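Local coordinates for protein-glutamine gamma-glutamyltransferase 2 (Pagrus major, PDB 1G0D) that catalyses the calcium-dependent cross-linking of proteins by joining peptide-bound glutamine to lysine side chains or other primary amines, at residues Met164-Trp167 against Asp168-Arg171; Lys441-Glu444 against Gly445-Lys448; Leu151-Tyr154 against Val155-Asp159; Pro653-Thr656 against Gly657-Leu661. All coordinates share one frame; numbering follows the deposited sequence.

Contact 1 of 4, residues Met164-Trp167 against Asp168-Arg171; sequences MGTW and DYIR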
loop_
_atom_site.group_PDB
_atom_site.type_symbol
_atom_site.label_atom_id
_atom_site.label_comp_id
_atom_site.label_asym_id
_atom_site.label_seq_id
_atom_site.Cartn_x
_atom_site.Cartn_y
_atom_site.Cartn_z
ATOM N N MET A 164 7.332 -5.821 6.066
ATOM C CA MET A 164 6.471 -6.585 6.951
ATOM C C MET A 164 7.308 -7.256 7.971
ATOM O O MET A 164 8.495 -6.974 8.067
ATOM C CB MET A 164 5.728 -7.633 6.160
ATOM C CG MET A 164 4.687 -7.001 5.316
ATOM S SD MET A 164 3.755 -8.128 4.304
ATOM C CE MET A 164 4.215 -9.732 4.960
ATOM N N GLY A 165 6.690 -8.171 8.707
ATOM C CA GLY A 165 7.377 -8.889 9.768
ATOM C C GLY A 165 7.186 -8.194 11.107
ATOM O O GLY A 165 6.079 -7.773 11.416
ATOM N N THR A 166 8.254 -8.074 11.894
ATOM C CA THR A 166 8.219 -7.397 13.188
ATOM C C THR A 166 9.320 -6.336 13.154
ATOM O O THR A 166 10.265 -6.454 12.375
ATOM C CB THR A 166 8.471 -8.376 14.335
ATOM O OG1 THR A 166 9.754 -8.992 14.156
ATOM C CG2 THR A 166 7.368 -9.460 14.373
ATOM N N TRP A 167 9.220 -5.311 13.989
ATOM C CA TRP A 167 10.196 -4.218 13.946
ATOM C C TRP A 167 11.627 -4.597 14.191
ATOM O O TRP A 167 12.526 -3.845 13.814
ATOM C CB TRP A 167 9.838 -3.136 14.935
ATOM C CG TRP A 167 9.849 -3.664 16.286
ATOM C CD1 TRP A 167 8.788 -4.126 16.980
ATOM C CD2 TRP A 167 10.985 -3.848 17.117
ATOM N NE1 TRP A 167 9.185 -4.592 18.204
ATOM C CE2 TRP A 167 10.535 -4.431 18.311
ATOM C CE3 TRP A 167 12.339 -3.576 16.970
ATOM C CZ2 TRP A 167 11.387 -4.744 19.350
ATOM C CZ3 TRP A 167 13.189 -3.889 18.001
ATOM C CH2 TRP A 167 12.716 -4.466 19.176
ATOM N N ASP A 168 11.845 -5.731 14.851
ATOM C CA ASP A 168 13.201 -6.202 15.137
ATOM C C ASP A 168 13.591 -7.273 14.134
ATOM O O ASP A 168 14.712 -7.748 14.130
ATOM C CB ASP A 168 13.293 -6.777 16.560
ATOM C CG ASP A 168 12.165 -7.760 16.877
ATOM O OD1 ASP A 168 11.140 -7.777 16.158
ATOM O OD2 ASP A 168 12.294 -8.524 17.859
ATOM N N TYR A 169 12.665 -7.635 13.265
ATOM C CA TYR A 169 12.918 -8.681 12.298
ATOM C C TYR A 169 12.031 -8.376 11.080
ATOM O O TYR A 169 11.004 -9.022 10.847
ATOM C CB TYR A 169 12.587 -10.022 12.986
ATOM C CG TYR A 169 12.888 -11.315 12.247
ATOM C CD1 TYR A 169 13.421 -11.324 10.956
ATOM C CD2 TYR A 169 12.545 -12.541 12.819
ATOM C CE1 TYR A 169 13.597 -12.548 10.238
ATOM C CE2 TYR A 169 12.710 -13.758 12.125
ATOM C CZ TYR A 169 13.231 -13.758 10.830
ATOM O OH TYR A 169 13.338 -14.955 10.143
ATOM N N ILE A 170 12.465 -7.369 10.312
ATOM C CA ILE A 170 11.773 -6.878 9.117
ATOM C C ILE A 170 11.991 -7.702 7.861
ATOM O O ILE A 170 13.113 -8.031 7.519
ATOM C CB ILE A 170 12.223 -5.440 8.790
ATOM C CG1 ILE A 170 11.924 -4.522 9.971
ATOM C CG2 ILE A 170 11.539 -4.943 7.534
ATOM C CD1 ILE A 170 12.327 -3.137 9.733
ATOM N N ARG A 171 10.912 -8.023 7.171
ATOM C CA ARG A 171 11.007 -8.780 5.933
ATOM C C ARG A 171 10.412 -7.924 4.798
ATOM O O ARG A 171 9.612 -7.021 5.031
ATOM C CB ARG A 171 10.265 -10.123 6.072
ATOM C CG ARG A 171 9.392 -10.560 4.844
ATOM C CD ARG A 171 8.334 -11.664 5.194
ATOM N NE ARG A 171 8.253 -12.746 4.198
ATOM C CZ ARG A 171 7.134 -13.423 3.885
ATOM N NH1 ARG A 171 5.964 -13.140 4.489
ATOM N NH2 ARG A 171 7.183 -14.387 2.961
#
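Met164 and Arg171 pair in the arms of a tight β-hairpin as an antiparallel hydrogen-bonded pair: Met164 N gives to Arg171 O at 2.8 Å, and Arg171 N answers to Met164 O, also at 2.8 Å. Their side chains run alongside one another, with CE of Met164 3.9 Å from NH1 of Arg171, a guanidinium nitrogen salt-bridged to Asp672. Gly165 faces Ile170 in the non-hydrogen-bonded pair; here the chain turns a corner with a positive phi, which glycine adopts easily because it has no CB. Thr166 closes the hairpin through a type I turn: Thr166 N donates to Tyr169 O at 3.1 Å and Tyr169 N to Thr166 O at 2.8 Å. A chi1 of 59° sets Thr166 OG1 between its own N and carbonyl carbon, so that it gives its proton to Asp168 OD1 at 2.7 Å, reaching the syn side 32° out of the carboxylate plane. Trp167 spreads beneath Asp168, whose CB stands over the six-membered ring, 3.4 Å from its centroid, while the carboxylate lies stacked on the indole, the two planes 24° apart; NE1 bonds to His416. Tyr169 reaches beyond the hairpin to Pro581, a GTP-binding position by similarity. Chemically, the turn is fastened twice: hydroxyl and indole fix the rotation of Asp168, and the donated proton probably favours its ionised form.

Contact 2 of 4, residues Lys441-Glu444 against Gly445-Lys448; sequences KYPE and GSQK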
loop_
_atom_site.group_PDB
_atom_site.type_symbol
_atom_site.label_atom_id
_atom_site.label_comp_id
_atom_site.label_asym_id
_atom_site.label_seq_id
_atom_site.Cartn_x
_atom_site.Cartn_y
_atom_site.Cartn_z
ATOM N N LYS A 441 7.817 11.418 13.816
ATOM C CA LYS A 441 7.945 11.831 15.195
ATOM C C LYS A 441 9.310 12.242 15.688
ATOM O O LYS A 441 10.323 11.745 15.231
ATOM C CB LYS A 441 7.378 10.738 16.110
ATOM C CG LYS A 441 7.632 9.316 15.664
ATOM C CD LYS A 441 6.559 8.433 16.214
ATOM C CE LYS A 441 7.119 7.469 17.243
ATOM N NZ LYS A 441 6.256 7.483 18.466
ATOM N N TYR A 442 9.317 13.154 16.646
ATOM C CA TYR A 442 10.545 13.635 17.206
ATOM C C TYR A 442 11.121 12.484 17.971
ATOM O O TYR A 442 10.385 11.659 18.467
ATOM C CB TYR A 442 10.237 14.787 18.099
ATOM C CG TYR A 442 10.024 16.015 17.281
ATOM C CD1 TYR A 442 11.100 16.628 16.652
ATOM C CD2 TYR A 442 8.772 16.602 17.174
ATOM C CE1 TYR A 442 10.942 17.793 15.946
ATOM C CE2 TYR A 442 8.604 17.769 16.471
ATOM C CZ TYR A 442 9.702 18.366 15.857
ATOM O OH TYR A 442 9.563 19.539 15.141
ATOM N N PRO A 443 12.452 12.409 18.082
ATOM C CA PRO A 443 13.074 11.298 18.799
ATOM C C PRO A 443 12.544 11.177 20.197
ATOM O O PRO A 443 12.224 12.168 20.839
ATOM C CB PRO A 443 14.564 11.613 18.757
ATOM C CG PRO A 443 14.654 13.032 18.329
ATOM C CD PRO A 443 13.436 13.377 17.577
ATOM N N GLU A 444 12.441 9.937 20.648
ATOM C CA GLU A 444 11.925 9.603 21.957
ATOM C C GLU A 444 12.653 10.309 23.086
ATOM O O GLU A 444 13.870 10.226 23.184
ATOM C CB GLU A 444 12.065 8.123 22.128
ATOM C CG GLU A 444 11.191 7.538 23.157
ATOM C CD GLU A 444 11.538 6.093 23.298
ATOM O OE1 GLU A 444 11.418 5.380 22.273
ATOM O OE2 GLU A 444 11.953 5.673 24.404
ATOM N N GLY A 445 11.913 10.981 23.952
ATOM C CA GLY A 445 12.552 11.696 25.041
ATOM C C GLY A 445 12.907 13.151 24.733
ATOM O O GLY A 445 13.051 13.975 25.627
ATOM N N SER A 446 13.055 13.482 23.462
ATOM C CA SER A 446 13.377 14.839 23.090
ATOM C C SER A 446 12.414 15.795 23.781
ATOM O O SER A 446 11.305 15.429 24.109
ATOM C CB SER A 446 13.298 14.991 21.551
ATOM O OG SER A 446 12.006 14.714 21.033
ATOM N N GLN A 447 12.853 17.014 24.028
ATOM C CA GLN A 447 11.987 17.988 24.646
ATOM C C GLN A 447 11.016 18.342 23.572
ATOM O O GLN A 447 9.921 18.828 23.846
ATOM C CB GLN A 447 12.755 19.247 25.058
ATOM C CG GLN A 447 11.870 20.421 25.590
ATOM C CD GLN A 447 11.184 20.137 26.961
ATOM O OE1 GLN A 447 10.019 20.519 27.174
ATOM N NE2 GLN A 447 11.911 19.475 27.883
ATOM N N LYS A 448 11.413 18.127 22.327
ATOM C CA LYS A 448 10.491 18.456 21.264
ATOM C C LYS A 448 9.363 17.440 21.320
ATOM O O LYS A 448 8.215 17.799 21.119
ATOM C CB LYS A 448 11.188 18.469 19.907
ATOM C CG LYS A 448 11.562 19.886 19.475
ATOM C CD LYS A 448 10.598 20.477 18.436
ATOM C CE LYS A 448 9.219 20.917 19.002
ATOM N NZ LYS A 448 8.213 21.347 17.930
#
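Lys448 lays its aliphatic chain across one face of the Tyr442 ring, and each methylene has its own place there. CB starts over the ring on the side of CG and CD1, 3.8 Å from the Tyr442 centroid and 15° off the normal, in a CH-pi contact. CG passes beside CE1 of Tyr442 at 4.1 Å. Bends at chi2 (-102°) and chi3 (75°) then fold the chain along the ring instead of letting it run outward, which brings Lys448 CD to 3.5 Å from Tyr442 CZ, with CE following above the same end. At the tip, Lys448 NZ lies 3.6 Å from Tyr442 OH; the two are joined through Glu378, whose carboxylate makes a salt bridge with the amine and a hydrogen bond with the phenol. Between these two side chains the backbone makes a type II turn from Pro443 to Ser446, and Ser446 is the N-cap of helix 447-456, its OG bonded to the backbone N of Glu449. That hydroxyl also donates to Pro443 O at 2.6 Å, in the carbonyl plane, whereas Ser446 N reaches the same oxygen at 3.0 Å from above that plane, so one carbonyl is gripped twice. Tyr442 CB rests 3.4 Å from Ser446 OG. Glu444 and Glu449, calcium ligands by similarity, touch beside the turn, and Glu449 OE1 accepts from Gly445 N.

Contact 3 of 4, residues Leu151-Tyr154 against Val155-Asp159; sequences LQEY and VMNED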
loop_
_atom_site.group_PDB
_atom_site.type_symbol
_atom_site.label_atom_id
_atom_site.label_comp_id
_atom_site.label_asym_id
_atom_site.label_seq_id
_atom_site.Cartn_x
_atom_site.Cartn_y
_atom_site.Cartn_z
ATOM N N LEU A 151 9.965 11.364 -8.587
ATOM C CA LEU A 151 8.739 11.143 -9.347
ATOM C C LEU A 151 8.868 9.823 -10.105
ATOM O O LEU A 151 7.887 9.144 -10.397
ATOM C CB LEU A 151 8.490 12.309 -10.310
ATOM C CG LEU A 151 7.837 13.514 -9.632
ATOM C CD1 LEU A 151 7.835 14.722 -10.560
ATOM C CD2 LEU A 151 6.440 13.144 -9.234
ATOM N N GLN A 152 10.101 9.444 -10.399
ATOM C CA GLN A 152 10.366 8.202 -11.115
ATOM C C GLN A 152 10.017 7.008 -10.257
ATOM O O GLN A 152 9.548 5.985 -10.761
ATOM C CB GLN A 152 11.840 8.148 -11.499
ATOM C CG GLN A 152 12.221 6.922 -12.233
ATOM C CD GLN A 152 11.306 6.662 -13.400
ATOM O OE1 GLN A 152 11.003 7.593 -14.190
ATOM N NE2 GLN A 152 10.847 5.394 -13.529
ATOM N N GLU A 153 10.272 7.141 -8.954
ATOM C CA GLU A 153 9.972 6.083 -8.007
ATOM C C GLU A 153 8.525 6.153 -7.554
ATOM O O GLU A 153 7.799 5.163 -7.602
ATOM C CB GLU A 153 10.863 6.197 -6.777
ATOM C CG GLU A 153 10.494 5.215 -5.651
ATOM C CD GLU A 153 10.699 3.739 -6.025
ATOM O OE1 GLU A 153 11.386 3.464 -7.032
ATOM O OE2 GLU A 153 10.176 2.844 -5.315
ATOM N N TYR A 154 8.106 7.342 -7.139
ATOM C CA TYR A 154 6.756 7.546 -6.644
ATOM C C TYR A 154 5.617 7.662 -7.652
ATOM O O TYR A 154 4.462 7.694 -7.245
ATOM C CB TYR A 154 6.751 8.741 -5.721
ATOM C CG TYR A 154 7.816 8.649 -4.670
ATOM C CD1 TYR A 154 8.071 7.429 -4.029
ATOM C CD2 TYR A 154 8.558 9.780 -4.300
ATOM C CE1 TYR A 154 9.027 7.336 -3.049
ATOM C CE2 TYR A 154 9.527 9.707 -3.312
ATOM C CZ TYR A 154 9.750 8.479 -2.689
ATOM O OH TYR A 154 10.656 8.407 -1.666
ATOM N N VAL A 155 5.920 7.756 -8.944
ATOM C CA VAL A 155 4.866 7.787 -9.973
ATOM C C VAL A 155 5.172 6.756 -11.051
ATOM O O VAL A 155 4.359 5.896 -11.350
ATOM C CB VAL A 155 4.691 9.135 -10.736
ATOM C CG1 VAL A 155 3.654 8.939 -11.852
ATOM C CG2 VAL A 155 4.206 10.219 -9.834
ATOM N N MET A 156 6.363 6.815 -11.612
ATOM C CA MET A 156 6.724 5.916 -12.692
ATOM C C MET A 156 7.153 4.503 -12.389
ATOM O O MET A 156 7.057 3.646 -13.245
ATOM C CB MET A 156 7.777 6.608 -13.541
ATOM C CG MET A 156 7.241 7.919 -14.111
ATOM S SD MET A 156 6.087 7.519 -15.366
ATOM C CE MET A 156 5.032 8.760 -15.215
ATOM N N ASN A 157 7.640 4.232 -11.191
ATOM C CA ASN A 157 8.058 2.869 -10.895
ATOM C C ASN A 157 6.873 1.923 -10.659
ATOM O O ASN A 157 5.948 2.240 -9.904
ATOM C CB ASN A 157 8.974 2.851 -9.695
ATOM C CG ASN A 157 9.646 1.528 -9.560
ATOM O OD1 ASN A 157 9.209 0.560 -10.183
ATOM N ND2 ASN A 157 10.703 1.456 -8.766
ATOM N N GLU A 158 6.880 0.772 -11.313
ATOM C CA GLU A 158 5.765 -0.166 -11.170
ATOM C C GLU A 158 6.046 -1.332 -10.217
ATOM O O GLU A 158 5.161 -2.147 -9.930
ATOM C CB GLU A 158 5.369 -0.736 -12.529
ATOM C CG GLU A 158 4.625 0.213 -13.471
ATOM C CD GLU A 158 4.455 -0.386 -14.865
ATOM O OE1 GLU A 158 5.484 -0.611 -15.553
ATOM O OE2 GLU A 158 3.301 -0.648 -15.264
ATOM N N ASP A 159 7.277 -1.402 -9.731
ATOM C CA ASP A 159 7.689 -2.462 -8.832
ATOM C C ASP A 159 8.095 -1.846 -7.530
ATOM O O ASP A 159 8.951 -0.973 -7.504
ATOM C CB ASP A 159 8.875 -3.200 -9.418
ATOM C CG ASP A 159 8.482 -4.079 -10.550
ATOM O OD1 ASP A 159 7.770 -5.057 -10.263
ATOM O OD2 ASP A 159 8.865 -3.791 -11.712
HETATM O O HOH W 1 7.914 1.614 -6.172
#
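Leu151 and Met156 are linked by the backbone bond that marks a widened, pi-type turn near the end of helix 148-156: Met156 N reaches Leu151 O at 3.0 Å, in the carbonyl plane. Val155 N takes the same oxygen at 2.8 Å from above that plane, so Leu151 O serves both the regular and the widened turn. Among side chains, the main polar link joins Glu153 to Asn157. The glutamate chain bends at chi2 (65°), carrying the carboxylate round to the next turn. There Asn157 ND2 donates to Glu153 OE1 at 2.7 Å in a nearly straight bond (164°) that meets the syn side, tilted out of the carboxylate plane; carboxylate and amide planes stand 87° apart. The other end of that amide, Asn157 OD1, accepts from Asp159 N at 2.8 Å and forms an Asx turn as the chain leaves the helix. A water gives to Glu153 OE2 at 2.7 Å and to Asp159 O at 3.1 Å. Apolar contact is simpler: Leu151 CD2 lies alongside Val155 CG2 at 3.7 Å. The polar amide of Gln152 merely packs against Met156 CB, the side chains crossing at about a right angle. Because Glu153 OE2 is also salt-bridged to Lys426, the carboxylate's surroundings probably favour its charged form. The Asn157 bond and the water bridge to Asp159 O link the helix end to the residues that follow.

Contact 4 of 4, residues Pro653-Thr656 against Gly657-Leu661; sequences PMRT and GVRKL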
loop_
_atom_site.group_PDB
_atom_site.type_symbol
_atom_site.label_atom_id
_atom_site.label_comp_id
_atom_site.label_asym_id
_atom_site.label_seq_id
_atom_site.Cartn_x
_atom_site.Cartn_y
_atom_site.Cartn_z
ATOM N N PRO A 653 8.125 -11.577 -22.827
ATOM C CA PRO A 653 7.937 -10.256 -22.228
ATOM C C PRO A 653 7.070 -9.315 -23.089
ATOM O O PRO A 653 6.953 -9.483 -24.298
ATOM C CB PRO A 653 9.365 -9.772 -22.008
ATOM C CG PRO A 653 10.133 -11.036 -21.786
ATOM C CD PRO A 653 9.525 -12.030 -22.733
ATOM N N MET A 654 6.423 -8.351 -22.450
ATOM C CA MET A 654 5.565 -7.455 -23.173
ATOM C C MET A 654 6.205 -6.104 -23.402
ATOM O O MET A 654 6.008 -5.478 -24.431
ATOM C CB MET A 654 4.270 -7.292 -22.408
ATOM C CG MET A 654 3.427 -8.513 -22.460
ATOM S SD MET A 654 2.001 -8.409 -21.386
ATOM C CE MET A 654 2.770 -8.344 -19.692
ATOM N N ARG A 655 6.955 -5.627 -22.428
ATOM C CA ARG A 655 7.626 -4.344 -22.562
ATOM C C ARG A 655 9.109 -4.512 -22.221
ATOM O O ARG A 655 9.552 -5.458 -21.549
ATOM C CB ARG A 655 6.989 -3.290 -21.635
ATOM C CG ARG A 655 5.593 -2.772 -22.038
ATOM C CD ARG A 655 5.080 -1.739 -21.029
ATOM N NE ARG A 655 4.477 -2.355 -19.844
ATOM C CZ ARG A 655 4.513 -1.839 -18.617
ATOM N NH1 ARG A 655 5.120 -0.694 -18.397
ATOM N NH2 ARG A 655 3.924 -2.462 -17.607
ATOM N N THR A 656 9.895 -3.572 -22.695
ATOM C CA THR A 656 11.311 -3.640 -22.468
ATOM C C THR A 656 11.629 -2.963 -21.151
ATOM O O THR A 656 10.769 -2.307 -20.581
ATOM C CB THR A 656 12.031 -2.998 -23.659
ATOM O OG1 THR A 656 13.412 -2.859 -23.338
ATOM C CG2 THR A 656 11.410 -1.639 -24.019
ATOM N N GLY A 657 12.838 -3.156 -20.634
ATOM C CA GLY A 657 13.204 -2.522 -19.376
ATOM C C GLY A 657 13.722 -3.453 -18.293
ATOM O O GLY A 657 13.834 -4.669 -18.506
ATOM N N VAL A 658 14.099 -2.878 -17.153
ATOM C CA VAL A 658 14.550 -3.678 -16.026
ATOM C C VAL A 658 13.258 -4.093 -15.294
ATOM O O VAL A 658 12.583 -3.269 -14.676
ATOM C CB VAL A 658 15.449 -2.873 -15.089
ATOM C CG1 VAL A 658 15.870 -3.743 -13.919
ATOM C CG2 VAL A 658 16.654 -2.358 -15.846
ATOM N N ARG A 659 12.903 -5.366 -15.378
ATOM C CA ARG A 659 11.665 -5.805 -14.787
ATOM C C ARG A 659 11.891 -6.840 -13.720
ATOM O O ARG A 659 12.964 -7.423 -13.619
ATOM C CB ARG A 659 10.767 -6.334 -15.896
ATOM C CG ARG A 659 10.911 -5.553 -17.194
ATOM C CD ARG A 659 9.618 -5.510 -17.969
ATOM N NE ARG A 659 9.339 -4.196 -18.529
ATOM C CZ ARG A 659 8.744 -3.201 -17.873
ATOM N NH1 ARG A 659 8.534 -2.038 -18.466
ATOM N NH2 ARG A 659 8.358 -3.359 -16.625
ATOM N N LYS A 660 10.874 -7.032 -12.898
ATOM C CA LYS A 660 10.934 -7.977 -11.785
ATOM C C LYS A 660 9.843 -9.074 -11.918
ATOM O O LYS A 660 8.654 -8.772 -12.202
ATOM C CB LYS A 660 10.793 -7.193 -10.470
ATOM C CG LYS A 660 11.834 -6.089 -10.300
ATOM C CD LYS A 660 12.834 -6.456 -9.211
ATOM C CE LYS A 660 14.184 -5.766 -9.375
ATOM N NZ LYS A 660 13.956 -4.333 -9.680
ATOM N N LEU A 661 10.256 -10.339 -11.768
ATOM C CA LEU A 661 9.331 -11.466 -11.892
ATOM C C LEU A 661 9.050 -11.916 -10.497
ATOM O O LEU A 661 9.980 -12.190 -9.717
ATOM C CB LEU A 661 9.933 -12.597 -12.716
ATOM C CG LEU A 661 9.022 -13.795 -12.948
ATOM C CD1 LEU A 661 7.775 -13.405 -13.722
ATOM C CD2 LEU A 661 9.820 -14.874 -13.679
#
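Arg659 turns its guanidinium edge back to the carbonyls of Arg655 and Thr656, and all the polar bonds between the two segments are of this one kind, each weak. NE reaches Arg655 O at 3.3 Å and Thr656 O at 3.1 Å; NH1 adds a third bond, again to Thr656 O, at 3.1 Å. Bends at chi2 (-148°) and chi3 (137°) curl the Arg659 chain into the loop, where both oxygens lie near the plane of its guanidinium. The second kind of contact is between cations: Arg659 NH1 stands over one face of the Arg655 guanidinium, with the two NH1 atoms 3.7 Å apart and the planes turned by 49°. Acids gather round Arg655, which is salt-bridged to Glu26, Glu158 and Glu181, and probably offset the like charges. Gly657 is extended, but with a positive phi at which a CB would be jammed against Thr656 O; the chain turns its corner at the next residue, Val658. Thr656 OG1 is bonded to Val681 O. Together these contacts tie off the loop between strands 644-651 and 659-666, a strand-to-strand connection in the immunoglobulin-like β-sandwich that forms the C-terminal domain of transglutaminases.

Overall arrangement
Along the chain the order is contact 3, contact 1, contact 2, contact 4. Contacts 3 and 1 are near neighbours in sequence: helix 148-156 leads into strand 159-164, which pairs with strand 169-176 in a two-stranded sheet whose hairpin turn is contact 1, yet their centres are about 24 Å apart. Contacts 3 and 4 do touch, with centres about 15 Å apart: a salt bridge of 2.9 Å from Glu158 OE1 to Arg655 NH1 is where the chain leaving helix 148-156 meets the C-terminal immunoglobulin-like domain. Contact 2, which holds one of the calcium positions inferred by similarity, lies about 44 Å from contact 4 between centres, across the chain's middle. Contacts 1 and 2 touch none of the others.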